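PDB 2ZWS: neutral ceramidase, which hydrolyses the N-acyl bond of ceramides to release sphingosine and a fatty acid, and also runs the reverse synthesis of ceramide. Local coordinates for residues Arg300-Phe304 against Tyr475-Phe479; Pro390-Gln396 against Ala442-Ala446; Asp538-Phe544 against Ala598-Ile604. All coordinates share one frame; numbering follows the deposited sequence. Where two conformers were deposited one is given.

Interaction 1: Arg300-Phe304 against Tyr475-Phe479; sequences RFVDF and YQQLF
Helix 471-488 packs across one face of the small mixed sheet of the N-terminal region, and Leu478 and Tyr475 are its points of contact with the end of strand 295-303 and with Phe304 just beyond it. The isobutyl group of Leu478 splits its two methyls between different partners. CD1 lies against the ring of Phe304, 3.7 Å from Phe304 CE1, while CD2 meets Val302 tip to tip, 3.9 Å from Val302 CG1. With its CG anti to the carbonyl carbon (chi1 -67°), Leu478 holds this fork out toward the strand. One turn earlier on the helix, one face of the Tyr475 ring receives Phe304 CZ, off-centre toward the rim and 3.7 Å from Tyr475 CZ; the ring planes are inclined at 58°, an oblique pairing. The polar end of the contact belongs to Arg300. Its side chain, bent at chi2 and chi3, doubles back so that Val302 CG2 lies 3.7 Å above the centre of the guanidinium plane. In-plane at the guanidinium edge, a water accepts from Arg300 NH2 at 2.9 Å and donates to Leu478 O at 2.8 Å, bridging side chain and helix backbone at the margin of the apolar patch. The helix also sets Tyr475 and Phe479 against Ile420 of helix 414-428, and Tyr475 meets Phe412 edge-to-face. Strand 295-303 pairs with strand 392-400, whose Leu393 and Ile395 extend the apolar surface beneath the helix, while Tyr467 meets Phe304 edge-to-face.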
ATOM      1  N   ARG A 300       9.633  -8.165 -17.446  1.00 13.65           N
ATOM      2  CA  ARG A 300       8.931  -8.270 -18.711  1.00 15.00           C
ATOM      3  C   ARG A 300       7.510  -7.753 -18.570  1.00 14.00           C
ATOM      4  O   ARG A 300       6.811  -8.179 -17.660  1.00 13.70           O
ATOM      5  CB  ARG A 300       8.843  -9.765 -19.089  1.00 17.25           C
ATOM      6  CG  ARG A 300       9.310  -9.998 -20.445  1.00 23.16           C
ATOM      7  CD  ARG A 300       8.409 -10.919 -21.201  1.00 25.36           C
ATOM      8  NE  ARG A 300       8.197 -12.245 -20.639  1.00 25.62           N
ATOM      9  CZ  ARG A 300       7.380 -13.127 -21.212  1.00 24.92           C
ATOM     10  NH1 ARG A 300       6.751 -12.784 -22.324  1.00 24.95           N
ATOM     11  NH2 ARG A 300       7.201 -14.348 -20.699  1.00 22.94           N
ATOM     12  N   PHE A 301       7.076  -6.865 -19.473  1.00 13.95           N
ATOM     13  CA  PHE A 301       5.639  -6.692 -19.702  1.00 13.56           C
ATOM     14  C   PHE A 301       5.119  -7.836 -20.569  1.00 14.23           C
ATOM     15  O   PHE A 301       5.662  -8.103 -21.648  1.00 14.84           O
ATOM     16  CB  PHE A 301       5.313  -5.363 -20.370  1.00 14.33           C
ATOM     17  CG  PHE A 301       5.330  -4.176 -19.433  1.00 12.73           C
ATOM     18  CD1 PHE A 301       4.442  -4.103 -18.354  1.00 15.09           C
ATOM     19  CD2 PHE A 301       6.181  -3.093 -19.666  1.00 12.45           C
ATOM     20  CE1 PHE A 301       4.413  -2.991 -17.513  1.00 14.07           C
ATOM     21  CE2 PHE A 301       6.188  -1.960 -18.800  1.00 14.46           C
ATOM     22  CZ  PHE A 301       5.321  -1.921 -17.726  1.00 14.14           C
ATOM     23  N   VAL A 302       4.069  -8.491 -20.094  1.00 14.23           N
ATOM     24  CA  VAL A 302       3.477  -9.656 -20.792  1.00 13.94           C
ATOM     25  C   VAL A 302       2.066  -9.343 -21.258  1.00 14.66           C
ATOM     26  O   VAL A 302       1.227  -8.931 -20.461  1.00 14.66           O
ATOM     27  CB  VAL A 302       3.438 -10.901 -19.871  1.00 14.15           C
ATOM     28  CG1 VAL A 302       2.942 -12.119 -20.628  1.00 15.46           C
ATOM     29  CG2 VAL A 302       4.824 -11.171 -19.299  1.00 16.62           C
ATOM     30  N   ASP A 303       1.807  -9.538 -22.549  1.00 15.45           N
ATOM     31  CA  ASP A 303       0.445  -9.411 -23.039  1.00 16.32           C
ATOM     32  C   ASP A 303      -0.370 -10.676 -22.664  1.00 16.10           C
ATOM     33  O   ASP A 303      -0.071 -11.808 -23.125  1.00 17.25           O
ATOM     34  CB  ASP A 303       0.442  -9.178 -24.547  1.00 17.04           C
ATOM     35  CG  ASP A 303      -0.952  -8.845 -25.093  1.00 19.62           C
ATOM     36  OD1 ASP A 303      -1.954  -8.894 -24.338  1.00 19.87           O
ATOM     37  OD2 ASP A 303      -1.025  -8.485 -26.297  1.00 25.09           O
ATOM     38  N   PHE A 304      -1.353 -10.477 -21.784  1.00 16.56           N
ATOM     39  CA  PHE A 304      -2.163 -11.595 -21.258  1.00 16.75           C
ATOM     40  C   PHE A 304      -3.220 -12.073 -22.260  1.00 18.48           C
ATOM     41  O   PHE A 304      -3.761 -13.181 -22.119  1.00 18.28           O
ATOM     42  CB  PHE A 304      -2.794 -11.198 -19.895  1.00 17.17           C
ATOM     43  CG  PHE A 304      -1.977 -11.623 -18.709  1.00 16.56           C
ATOM     44  CD1 PHE A 304      -0.590 -11.444 -18.694  1.00 17.55           C
ATOM     45  CD2 PHE A 304      -2.589 -12.204 -17.605  1.00 16.19           C
ATOM     46  CE1 PHE A 304       0.176 -11.866 -17.597  1.00 17.03           C
ATOM     47  CE2 PHE A 304      -1.829 -12.632 -16.517  1.00 19.16           C
ATOM     48  CZ  PHE A 304      -0.452 -12.475 -16.520  1.00 18.22           C
ATOM     49  N   TYR A 475       0.621 -17.408 -14.504  1.00 13.27           N
ATOM     50  CA  TYR A 475       1.637 -16.744 -13.663  1.00 12.50           C
ATOM     51  C   TYR A 475       2.759 -17.707 -13.287  1.00 13.44           C
ATOM     52  O   TYR A 475       3.919 -17.325 -13.260  1.00 13.16           O
ATOM     53  CB  TYR A 475       1.005 -16.164 -12.416  1.00 13.16           C
ATOM     54  CG  TYR A 475       0.339 -14.831 -12.607  1.00 12.67           C
ATOM     55  CD1 TYR A 475       1.098 -13.665 -12.762  1.00 12.15           C
ATOM     56  CD2 TYR A 475      -1.055 -14.719 -12.591  1.00 12.42           C
ATOM     57  CE1 TYR A 475       0.486 -12.430 -12.911  1.00 13.47           C
ATOM     58  CE2 TYR A 475      -1.681 -13.496 -12.713  1.00 13.04           C
ATOM     59  CZ  TYR A 475      -0.897 -12.338 -12.874  1.00 14.17           C
ATOM     60  OH  TYR A 475      -1.478 -11.094 -12.985  1.00 14.40           O
ATOM     61  N   GLN A 476       2.424 -18.971 -13.015  1.00 13.70           N
ATOM     62  CA  GLN A 476       3.463 -19.909 -12.641  1.00 14.42           C
ATOM     63  C   GLN A 476       4.434 -20.116 -13.814  1.00 14.41           C
ATOM     64  O   GLN A 476       5.659 -20.084 -13.621  1.00 15.31           O
ATOM     65  CB  GLN A 476       2.859 -21.245 -12.195  1.00 14.46           C
ATOM     66  CG  GLN A 476       3.843 -22.176 -11.523  1.00 16.54           C
ATOM     67  CD  GLN A 476       3.157 -23.215 -10.669  1.00 18.61           C
ATOM     68  OE1 GLN A 476       2.254 -22.897  -9.884  1.00 19.73           O
ATOM     69  NE2 GLN A 476       3.593 -24.469 -10.798  1.00 20.23           N
ATOM     70  N   GLN A 477       3.894 -20.275 -15.012  1.00 15.01           N
ATOM     71  CA  GLN A 477       4.727 -20.414 -16.211  1.00 14.41           C
ATOM     72  C   GLN A 477       5.632 -19.201 -16.405  1.00 14.18           C
ATOM     73  O   GLN A 477       6.821 -19.349 -16.681  1.00 14.72           O
ATOM     74  CB  GLN A 477       3.842 -20.536 -17.434  1.00 15.78           C
ATOM     75  CG  GLN A 477       4.598 -20.536 -18.747  1.00 17.32           C
ATOM     76  CD  GLN A 477       3.670 -20.784 -19.893  1.00 20.19           C
ATOM     77  OE1 GLN A 477       3.384 -19.882 -20.688  1.00 24.53           O
ATOM     78  NE2 GLN A 477       3.144 -21.991 -19.957  1.00 19.69           N
ATOM     79  N   LEU A 478       5.045 -18.010 -16.263  1.00 13.54           N
ATOM     80  CA  LEU A 478       5.790 -16.768 -16.477  1.00 13.57           C
ATOM     81  C   LEU A 478       6.954 -16.625 -15.496  1.00 13.71           C
ATOM     82  O   LEU A 478       8.083 -16.261 -15.888  1.00 14.28           O
ATOM     83  CB  LEU A 478       4.848 -15.572 -16.386  1.00 13.86           C
ATOM     84  CG  LEU A 478       3.816 -15.480 -17.516  1.00 15.41           C
ATOM     85  CD1 LEU A 478       2.795 -14.394 -17.223  1.00 14.49           C
ATOM     86  CD2 LEU A 478       4.446 -15.270 -18.874  1.00 15.88           C
ATOM     87  N   PHE A 479       6.677 -16.877 -14.220  1.00 12.92           N
ATOM     88  CA  PHE A 479       7.731 -16.821 -13.210  1.00 13.24           C
ATOM     89  C   PHE A 479       8.771 -17.925 -13.349  1.00 13.37           C
ATOM     90  O   PHE A 479       9.965 -17.694 -13.113  1.00 14.18           O
ATOM     91  CB  PHE A 479       7.127 -16.763 -11.805  1.00 12.69           C
ATOM     92  CG  PHE A 479       6.654 -15.387 -11.413  1.00 11.14           C
ATOM     93  CD1 PHE A 479       7.587 -14.372 -11.183  1.00 12.51           C
ATOM     94  CD2 PHE A 479       5.292 -15.087 -11.271  1.00 12.32           C
ATOM     95  CE1 PHE A 479       7.186 -13.082 -10.824  1.00 12.53           C
ATOM     96  CE2 PHE A 479       4.896 -13.759 -10.888  1.00 10.58           C
ATOM     97  CZ  PHE A 479       5.864 -12.770 -10.676  1.00 12.69           C
TER
HETATM   98  O   HOH W   1       8.775 -14.879 -18.266  1.00 23.69           O

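Interaction 2: Pro390-Gln396 against Ala442-Ala446; sequences PTVLPIQ and ANAYA. With FMT (formic acid), chain D.
The backbone N of Tyr445 gives the clear polar bond here, donating to O1 of a bound formic acid at 2.9 Å with an N-H...O angle of 162°. Gln68 N and Ser106 OG also bind this molecule, which probably came from the crystallisation liquor, and the methyl of Ala444 lies 3.6 Å from the same FMT O1. Between the segments themselves the contact is made mostly by apolar groups. Pro394 lays the edge of its ring along the loop, with Pro394 CG 3.5 Å from Asn443 CB and Pro394 CD 3.6 Å from Ala444 CB. Leu393 turns both methyls to Ala446, the nearer approach being 3.7 Å from Leu393 CD1 to Ala446 CB; a chi1 of -67° leaves its CG beside the backbone N and swings the branch round to the loop. Pro390 closes this end, its CG 3.5 Å from Tyr445 O. At the other end the extended Gln396 chain crosses that of Asn443 at about a right angle, their amide planes 70° apart, while Gln396 NE2 is bonded to Val91 O. The Tyr445 side chain leaves on the far side of the loop, where its hydroxyl bonds to the zinc ligand Glu411. Gln68, Ser106 and Tyr445 are inferred to bind substrate, and the bound acid may mark a polar part of that pocket, while the Tyr445 ring reaches toward the zinc centre.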
ATOM      1  N   PRO A 390      -6.690  -4.224 -16.825  1.00 15.25           N
ATOM      2  CA  PRO A 390      -5.452  -4.334 -17.628  1.00 14.80           C
ATOM      3  C   PRO A 390      -5.322  -5.590 -18.478  1.00 15.42           C
ATOM      4  O   PRO A 390      -5.947  -6.610 -18.194  1.00 15.49           O
ATOM      5  CB  PRO A 390      -4.325  -4.309 -16.580  1.00 15.14           C
ATOM      6  CG  PRO A 390      -4.976  -4.554 -15.266  1.00 14.79           C
ATOM      7  CD  PRO A 390      -6.424  -4.193 -15.368  1.00 15.06           C
ATOM      8  N   THR A 391      -4.476  -5.497 -19.499  1.00 14.56           N
ATOM      9  CA  THR A 391      -4.183  -6.597 -20.408  1.00 16.27           C
ATOM     10  C   THR A 391      -2.695  -6.897 -20.522  1.00 15.99           C
ATOM     11  O   THR A 391      -2.327  -7.992 -20.921  1.00 17.20           O
ATOM     12  CB  THR A 391      -4.736  -6.304 -21.809  1.00 17.12           C
ATOM     13  OG1 THR A 391      -4.103  -5.140 -22.347  1.00 18.19           O
ATOM     14  CG2 THR A 391      -6.269  -6.084 -21.747  1.00 17.91           C
ATOM     15  N   VAL A 392      -1.845  -5.910 -20.207  1.00 15.15           N
ATOM     16  CA  VAL A 392      -0.393  -6.077 -20.346  1.00 13.70           C
ATOM     17  C   VAL A 392       0.160  -5.894 -18.946  1.00 13.86           C
ATOM     18  O   VAL A 392      -0.030  -4.832 -18.351  1.00 14.42           O
ATOM     19  CB  VAL A 392       0.224  -5.041 -21.324  1.00 14.54           C
ATOM     20  CG1 VAL A 392       1.774  -5.091 -21.276  1.00 13.69           C
ATOM     21  CG2 VAL A 392      -0.343  -5.228 -22.745  1.00 15.12           C
ATOM     22  N   LEU A 393       0.795  -6.932 -18.419  1.00 13.04           N
ATOM     23  CA  LEU A 393       1.129  -6.951 -16.989  1.00 12.44           C
ATOM     24  C   LEU A 393       2.614  -7.193 -16.741  1.00 12.38           C
ATOM     25  O   LEU A 393       3.250  -7.947 -17.480  1.00 13.41           O
ATOM     26  CB  LEU A 393       0.293  -8.019 -16.264  1.00 11.98           C
ATOM     27  CG  LEU A 393      -1.222  -7.718 -16.216  1.00 13.77           C
ATOM     28  CD1 LEU A 393      -1.923  -8.911 -15.684  1.00 15.58           C
ATOM     29  CD2 LEU A 393      -1.480  -6.496 -15.341  1.00 15.10           C
ATOM     30  N   PRO A 394       3.176  -6.528 -15.715  1.00 12.04           N
ATOM     31  CA  PRO A 394       4.591  -6.665 -15.418  1.00 11.94           C
ATOM     32  C   PRO A 394       4.855  -7.932 -14.607  1.00 12.20           C
ATOM     33  O   PRO A 394       4.113  -8.238 -13.647  1.00 12.15           O
ATOM     34  CB  PRO A 394       4.880  -5.429 -14.555  1.00 11.85           C
ATOM     35  CG  PRO A 394       3.587  -5.192 -13.784  1.00 11.84           C
ATOM     36  CD  PRO A 394       2.482  -5.620 -14.773  1.00 12.61           C
ATOM     37  N   ILE A 395       5.919  -8.638 -15.001  1.00 11.27           N
ATOM     38  CA  ILE A 395       6.426  -9.770 -14.245  1.00 11.97           C
ATOM     39  C   ILE A 395       7.893  -9.414 -13.944  1.00 11.48           C
ATOM     40  O   ILE A 395       8.634  -9.004 -14.852  1.00 11.88           O
ATOM     41  CB  ILE A 395       6.366 -11.072 -15.088  1.00 11.65           C
ATOM     42  CG1 ILE A 395       4.914 -11.430 -15.530  1.00 11.70           C
ATOM     43  CG2 ILE A 395       7.061 -12.227 -14.352  1.00 13.63           C
ATOM     44  CD1 ILE A 395       3.986 -11.656 -14.362  1.00 15.93           C
ATOM     45  N   GLN A 396       8.321  -9.564 -12.688  1.00 10.85           N
ATOM     46  CA  GLN A 396       9.635  -9.110 -12.281  1.00 10.77           C
ATOM     47  C   GLN A 396      10.184 -10.018 -11.200  1.00 11.22           C
ATOM     48  O   GLN A 396       9.431 -10.507 -10.331  1.00 10.96           O
ATOM     49  CB  GLN A 396       9.508  -7.691 -11.726  1.00 11.64           C
ATOM     50  CG  GLN A 396      10.869  -7.036 -11.440  1.00 10.82           C
ATOM     51  CD  GLN A 396      10.691  -5.626 -10.951  1.00 13.23           C
ATOM     52  OE1 GLN A 396       9.891  -5.397 -10.054  1.00 13.61           O
ATOM     53  NE2 GLN A 396      11.421  -4.663 -11.552  1.00 13.09           N
ATOM     54  N   ALA A 442       2.472  -5.882  -6.611  1.00 10.65           N
ATOM     55  CA  ALA A 442       3.661  -5.166  -7.134  1.00 10.62           C
ATOM     56  C   ALA A 442       3.510  -4.733  -8.597  1.00 10.15           C
ATOM     57  O   ALA A 442       3.078  -5.538  -9.453  1.00 11.47           O
ATOM     58  CB  ALA A 442       4.925  -6.023  -6.986  1.00 11.68           C
ATOM     59  N   ASN A 443       3.863  -3.468  -8.868  1.00 10.01           N
ATOM     60  CA  ASN A 443       4.019  -2.905 -10.210  1.00 10.44           C
ATOM     61  C   ASN A 443       2.750  -2.660 -11.031  1.00 10.58           C
ATOM     62  O   ASN A 443       2.765  -1.790 -11.907  1.00 10.50           O
ATOM     63  CB  ASN A 443       5.048  -3.677 -11.047  1.00 10.78           C
ATOM     64  CG  ASN A 443       6.436  -3.706 -10.418  1.00 10.58           C
ATOM     65  OD1 ASN A 443       7.143  -4.733 -10.520  1.00 14.86           O
ATOM     66  ND2 ASN A 443       6.858  -2.600  -9.833  1.00  9.56           N
ATOM     67  N   ALA A 444       1.681  -3.415 -10.776  1.00 10.67           N
ATOM     68  CA  ALA A 444       0.355  -3.141 -11.362  1.00 10.72           C
ATOM     69  C   ALA A 444      -0.656  -3.828 -10.480  1.00 11.75           C
ATOM     70  O   ALA A 444      -0.278  -4.480  -9.492  1.00 11.74           O
ATOM     71  CB  ALA A 444       0.263  -3.645 -12.798  1.00 11.92           C
ATOM     72  N   TYR A 445      -1.929  -3.702 -10.828  1.00 11.63           N
ATOM     73  CA  TYR A 445      -2.955  -4.421 -10.079  1.00 12.55           C
ATOM     74  C   TYR A 445      -3.958  -5.021 -11.026  1.00 12.39           C
ATOM     75  O   TYR A 445      -4.603  -4.313 -11.789  1.00 13.08           O
ATOM     76  CB  TYR A 445      -3.643  -3.471  -9.104  1.00 12.88           C
ATOM     77  CG  TYR A 445      -4.670  -4.178  -8.274  1.00 12.82           C
ATOM     78  CD1 TYR A 445      -4.307  -4.947  -7.158  1.00 13.25           C
ATOM     79  CD2 TYR A 445      -6.015  -4.117  -8.634  1.00 12.79           C
ATOM     80  CE1 TYR A 445      -5.293  -5.640  -6.415  1.00 11.16           C
ATOM     81  CE2 TYR A 445      -6.986  -4.759  -7.890  1.00 12.42           C
ATOM     82  CZ  TYR A 445      -6.630  -5.535  -6.791  1.00 13.07           C
ATOM     83  OH  TYR A 445      -7.588  -6.183  -6.066  1.00 13.79           O
ATOM     84  N   ALA A 446      -4.093  -6.345 -10.966  1.00 11.60           N
ATOM     85  CA  ALA A 446      -5.012  -7.058 -11.865  1.00 12.44           C
ATOM     86  C   ALA A 446      -5.852  -8.032 -11.033  1.00 12.60           C
ATOM     87  O   ALA A 446      -5.999  -9.210 -11.384  1.00 13.88           O
ATOM     88  CB  ALA A 446      -4.214  -7.769 -12.959  1.00 13.73           C
TER
HETATM   89  C   FMT D 649      -3.863  -1.265 -12.861  1.00 14.68           C
HETATM   90  O1  FMT D 649      -2.682  -1.626 -12.636  1.00 13.16           O
HETATM   91  O2  FMT D 649      -4.192  -0.096 -13.160  1.00 13.97           O

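Interaction 3: Asp538-Phe544 against Ala598-Ile604; sequences DKVTVAF and ATISWSI
Val540, Val542, Phe544, Ala598, Ile600 and Trp602 line one face of an antiparallel strand pair, with Ile604 joining just past its end. Ile600 CD1 approaches the Phe544 ring obliquely, 3.9 Å from Phe544 CE2, and at the other end Ile604 CD1 lies 3.7 Å from Val540 CG2. Ile604 also places CG1 over one face of the Trp602 ring, two residues back and toward the rim. Seven backbone hydrogen bonds join the segments, and the strand axes run at 168°. Val540 with Trp602, Val542 with Ile600, and Phe544 with Ala598 are hydrogen-bonded pairs, and Ile604 N to Asp538 O adds a further bond at 2.9 Å. Alpha hydrogens fill in between, the closest contact being Ser601 CA to Val540 O at 3.0 Å. The other face is mostly polar, with Lys539, Thr541, Thr599, Ser601 and Ser603. There the extended Lys539 chain passes the hydroxyls of Ser603 and Ser601, Lys539 CG 3.6 Å from Ser603 OG, and ends on a water 2.9 Å from Lys539 NZ and 2.6 Å from Ser601 OG. Both strands are interior to their sheet: strand 584-591, carrying the magnesium ligand Thr584, adjoins 595-603, and strand 526-528 adjoins 539-545. The apolar face packs on Ile615 of strand 611-622 and Phe639 and Thr636 of strand 629-642, the facing sheet of the beta sandwich.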
ATOM      1  N   ASP A 538      -5.837  10.982  28.778  1.00 22.40           N
ATOM      2  CA  ASP A 538      -6.953  11.807  28.332  1.00 21.89           C
ATOM      3  C   ASP A 538      -6.808  12.180  26.870  1.00 21.07           C
ATOM      4  O   ASP A 538      -5.686  12.326  26.357  1.00 20.69           O
ATOM      5  CB  ASP A 538      -7.041  13.099  29.153  1.00 21.76           C
ATOM      6  CG  ASP A 538      -7.530  12.876  30.592  1.00 24.62           C
ATOM      7  OD1 ASP A 538      -7.422  13.834  31.387  1.00 26.10           O
ATOM      8  OD2 ASP A 538      -8.029  11.775  30.934  1.00 25.17           O
ATOM      9  N   LYS A 539      -7.949  12.404  26.215  1.00 20.09           N
ATOM     10  CA  LYS A 539      -7.956  12.924  24.852  1.00 19.59           C
ATOM     11  C   LYS A 539      -8.285  14.420  24.834  1.00 19.03           C
ATOM     12  O   LYS A 539      -9.319  14.836  25.362  1.00 20.12           O
ATOM     13  CB  LYS A 539      -8.978  12.158  24.022  1.00 19.76           C
ATOM     14  CG  LYS A 539      -8.950  12.438  22.523  1.00 19.99           C
ATOM     15  CD  LYS A 539     -10.124  11.676  21.889  1.00 24.04           C
ATOM     16  CE  LYS A 539      -9.857  11.351  20.422  1.00 28.11           C
ATOM     17  NZ  LYS A 539     -11.108  10.883  19.746  1.00 30.80           N
ATOM     18  N   VAL A 540      -7.392  15.211  24.237  1.00 17.61           N
ATOM     19  CA  VAL A 540      -7.593  16.656  24.018  1.00 17.44           C
ATOM     20  C   VAL A 540      -8.278  16.835  22.652  1.00 16.63           C
ATOM     21  O   VAL A 540      -7.787  16.302  21.650  1.00 17.15           O
ATOM     22  CB  VAL A 540      -6.233  17.417  24.004  1.00 17.41           C
ATOM     23  CG1 VAL A 540      -6.425  18.938  23.784  1.00 16.79           C
ATOM     24  CG2 VAL A 540      -5.458  17.159  25.288  1.00 18.75           C
ATOM     25  N   THR A 541      -9.405  17.551  22.614  1.00 16.11           N
ATOM     26  CA  THR A 541     -10.067  17.857  21.333  0.50 16.19           C
ATOM     27  C   THR A 541     -10.260  19.361  21.194  1.00 15.59           C
ATOM     28  O   THR A 541     -10.800  20.041  22.087  1.00 16.62           O
ATOM     29  CB  THR A 541     -11.411  17.077  21.099  0.50 16.66           C
ATOM     30  OG1 THR A 541     -11.913  17.309  19.765  0.50 17.38           O
ATOM     31  CG2 THR A 541     -12.458  17.495  22.076  0.50 17.27           C
ATOM     32  N   VAL A 542      -9.770  19.872  20.073  1.00 14.47           N
ATOM     33  CA  VAL A 542      -9.900  21.281  19.737  1.00 14.46           C
ATOM     34  C   VAL A 542     -10.401  21.425  18.300  1.00 13.72           C
ATOM     35  O   VAL A 542     -10.471  20.434  17.557  1.00 15.05           O
ATOM     36  CB  VAL A 542      -8.554  22.033  19.895  1.00 14.27           C
ATOM     37  CG1 VAL A 542      -8.013  21.911  21.337  1.00 16.58           C
ATOM     38  CG2 VAL A 542      -7.518  21.549  18.856  1.00 15.50           C
ATOM     39  N   ALA A 543     -10.735  22.652  17.891  1.00 14.47           N
ATOM     40  CA  ALA A 543     -11.286  22.825  16.543  1.00 14.45           C
ATOM     41  C   ALA A 543     -11.058  24.235  16.059  1.00 14.96           C
ATOM     42  O   ALA A 543     -11.097  25.171  16.873  1.00 15.14           O
ATOM     43  CB  ALA A 543     -12.781  22.492  16.498  1.00 14.40           C
ATOM     44  N   PHE A 544     -10.881  24.371  14.743  1.00 14.43           N
ATOM     45  CA  PHE A 544     -10.542  25.653  14.084  1.00 14.96           C
ATOM     46  C   PHE A 544     -11.400  25.872  12.843  1.00 15.31           C
ATOM     47  O   PHE A 544     -11.783  24.911  12.177  1.00 15.92           O
ATOM     48  CB  PHE A 544      -9.113  25.609  13.550  1.00 14.71           C
ATOM     49  CG  PHE A 544      -8.052  25.436  14.598  1.00 14.78           C
ATOM     50  CD1 PHE A 544      -7.342  26.531  15.091  1.00 17.00           C
ATOM     51  CD2 PHE A 544      -7.756  24.161  15.084  1.00 17.76           C
ATOM     52  CE1 PHE A 544      -6.346  26.347  16.027  1.00 17.15           C
ATOM     53  CE2 PHE A 544      -6.774  23.982  16.045  1.00 16.80           C
ATOM     54  CZ  PHE A 544      -6.052  25.083  16.507  1.00 17.08           C
ATOM     55  N   ALA A 598     -11.899  22.194  11.133  1.00 14.17           N
ATOM     56  CA  ALA A 598     -10.862  21.188  11.356  1.00 14.43           C
ATOM     57  C   ALA A 598     -10.939  20.820  12.827  1.00 14.81           C
ATOM     58  O   ALA A 598     -10.758  21.668  13.670  1.00 15.45           O
ATOM     59  CB  ALA A 598      -9.515  21.770  11.051  1.00 14.56           C
ATOM     60  N   THR A 599     -11.212  19.557  13.136  1.00 14.25           N
ATOM     61  CA  THR A 599     -11.236  19.099  14.514  1.00 14.62           C
ATOM     62  C   THR A 599      -9.982  18.258  14.706  1.00 14.80           C
ATOM     63  O   THR A 599      -9.716  17.344  13.916  1.00 14.99           O
ATOM     64  CB  THR A 599     -12.486  18.258  14.813  1.00 15.36           C
ATOM     65  OG1 THR A 599     -13.673  19.023  14.517  1.00 17.09           O
ATOM     66  CG2 THR A 599     -12.513  17.838  16.297  1.00 14.86           C
ATOM     67  N   ILE A 600      -9.208  18.610  15.719  1.00 15.03           N
ATOM     68  CA  ILE A 600      -7.911  17.989  15.967  1.00 15.06           C
ATOM     69  C   ILE A 600      -7.920  17.409  17.369  1.00 14.90           C
ATOM     70  O   ILE A 600      -8.332  18.052  18.335  1.00 15.49           O
ATOM     71  CB  ILE A 600      -6.781  18.996  15.783  1.00 15.71           C
ATOM     72  CG1 ILE A 600      -6.637  19.351  14.298  1.00 14.90           C
ATOM     73  CG2 ILE A 600      -5.483  18.469  16.382  1.00 15.59           C
ATOM     74  CD1 ILE A 600      -5.976  20.694  14.055  1.00 14.70           C
ATOM     75  N   SER A 601      -7.480  16.164  17.482  1.00 14.21           N
ATOM     76  CA  SER A 601      -7.419  15.551  18.792  1.00 14.68           C
ATOM     77  C   SER A 601      -6.059  14.975  19.069  1.00 14.26           C
ATOM     78  O   SER A 601      -5.318  14.605  18.133  1.00 14.23           O
ATOM     79  CB  SER A 601      -8.483  14.472  18.923  1.00 15.07           C
ATOM     80  OG  SER A 601      -8.264  13.435  17.992  1.00 17.63           O
ATOM     81  N   TRP A 602      -5.745  14.887  20.358  1.00 14.12           N
ATOM     82  CA  TRP A 602      -4.493  14.296  20.824  1.00 14.82           C
ATOM     83  C   TRP A 602      -4.809  13.410  22.015  1.00 15.80           C
ATOM     84  O   TRP A 602      -5.281  13.891  23.053  1.00 16.93           O
ATOM     85  CB  TRP A 602      -3.521  15.398  21.231  1.00 15.57           C
ATOM     86  CG  TRP A 602      -2.157  14.906  21.701  1.00 16.27           C
ATOM     87  CD1 TRP A 602      -1.448  13.847  21.200  1.00 16.28           C
ATOM     88  CD2 TRP A 602      -1.337  15.490  22.742  1.00 16.13           C
ATOM     89  NE1 TRP A 602      -0.226  13.739  21.870  1.00 17.25           N
ATOM     90  CE2 TRP A 602      -0.146  14.719  22.816  1.00 17.88           C
ATOM     91  CE3 TRP A 602      -1.498  16.579  23.624  1.00 16.50           C
ATOM     92  CZ2 TRP A 602       0.893  15.003  23.732  1.00 17.43           C
ATOM     93  CZ3 TRP A 602      -0.441  16.873  24.534  1.00 17.36           C
ATOM     94  CH2 TRP A 602       0.729  16.081  24.570  1.00 16.98           C
ATOM     95  N   SER A 603      -4.552  12.116  21.876  1.00 16.97           N
ATOM     96  CA  SER A 603      -4.652  11.208  23.005  1.00 18.43           C
ATOM     97  C   SER A 603      -3.287  11.166  23.675  1.00 18.65           C
ATOM     98  O   SER A 603      -2.322  10.681  23.086  1.00 19.33           O
ATOM     99  CB  SER A 603      -5.093   9.836  22.516  1.00 19.07           C
ATOM    100  OG  SER A 603      -6.391   9.925  21.930  1.00 22.99           O
ATOM    101  N   ILE A 604      -3.203  11.700  24.898  1.00 19.08           N
ATOM    102  CA  ILE A 604      -1.912  11.930  25.565  1.00 19.64           C
ATOM    103  C   ILE A 604      -1.351  10.595  26.047  1.00 20.87           C
ATOM    104  O   ILE A 604      -1.943   9.967  26.927  1.00 21.00           O
ATOM    105  CB  ILE A 604      -2.072  12.908  26.774  1.00 19.37           C
ATOM    106  CG1 ILE A 604      -2.673  14.243  26.329  1.00 19.25           C
ATOM    107  CG2 ILE A 604      -0.730  13.138  27.455  1.00 20.77           C
ATOM    108  CD1 ILE A 604      -3.391  14.983  27.436  1.00 19.12           C
TER
HETATM  109  O   HOH W   2     -10.680  12.527  17.425  1.00 35.41           O

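In the fold
Along the chain, strand 295-303 comes first, and interaction 1 closes a long loop when helix 471-488 returns to it. Interaction 2 is nested inside that loop, where strand 392-400 meets the 442-446 loop. The two touch: the strands are neighbours in one sheet, Val302 N and Phe304 N probably bonding to Leu393 O and Thr391 O, so helix, sheet and substrate-site loop form one packed unit in the N-terminal region. Interaction 3 follows in series, closing a helix-free loop of 53 residues in the C-terminal beta sandwich. Its centre lies about 42 Å from that of interaction 2 and 50 Å from that of interaction 1, across the centre of the chain.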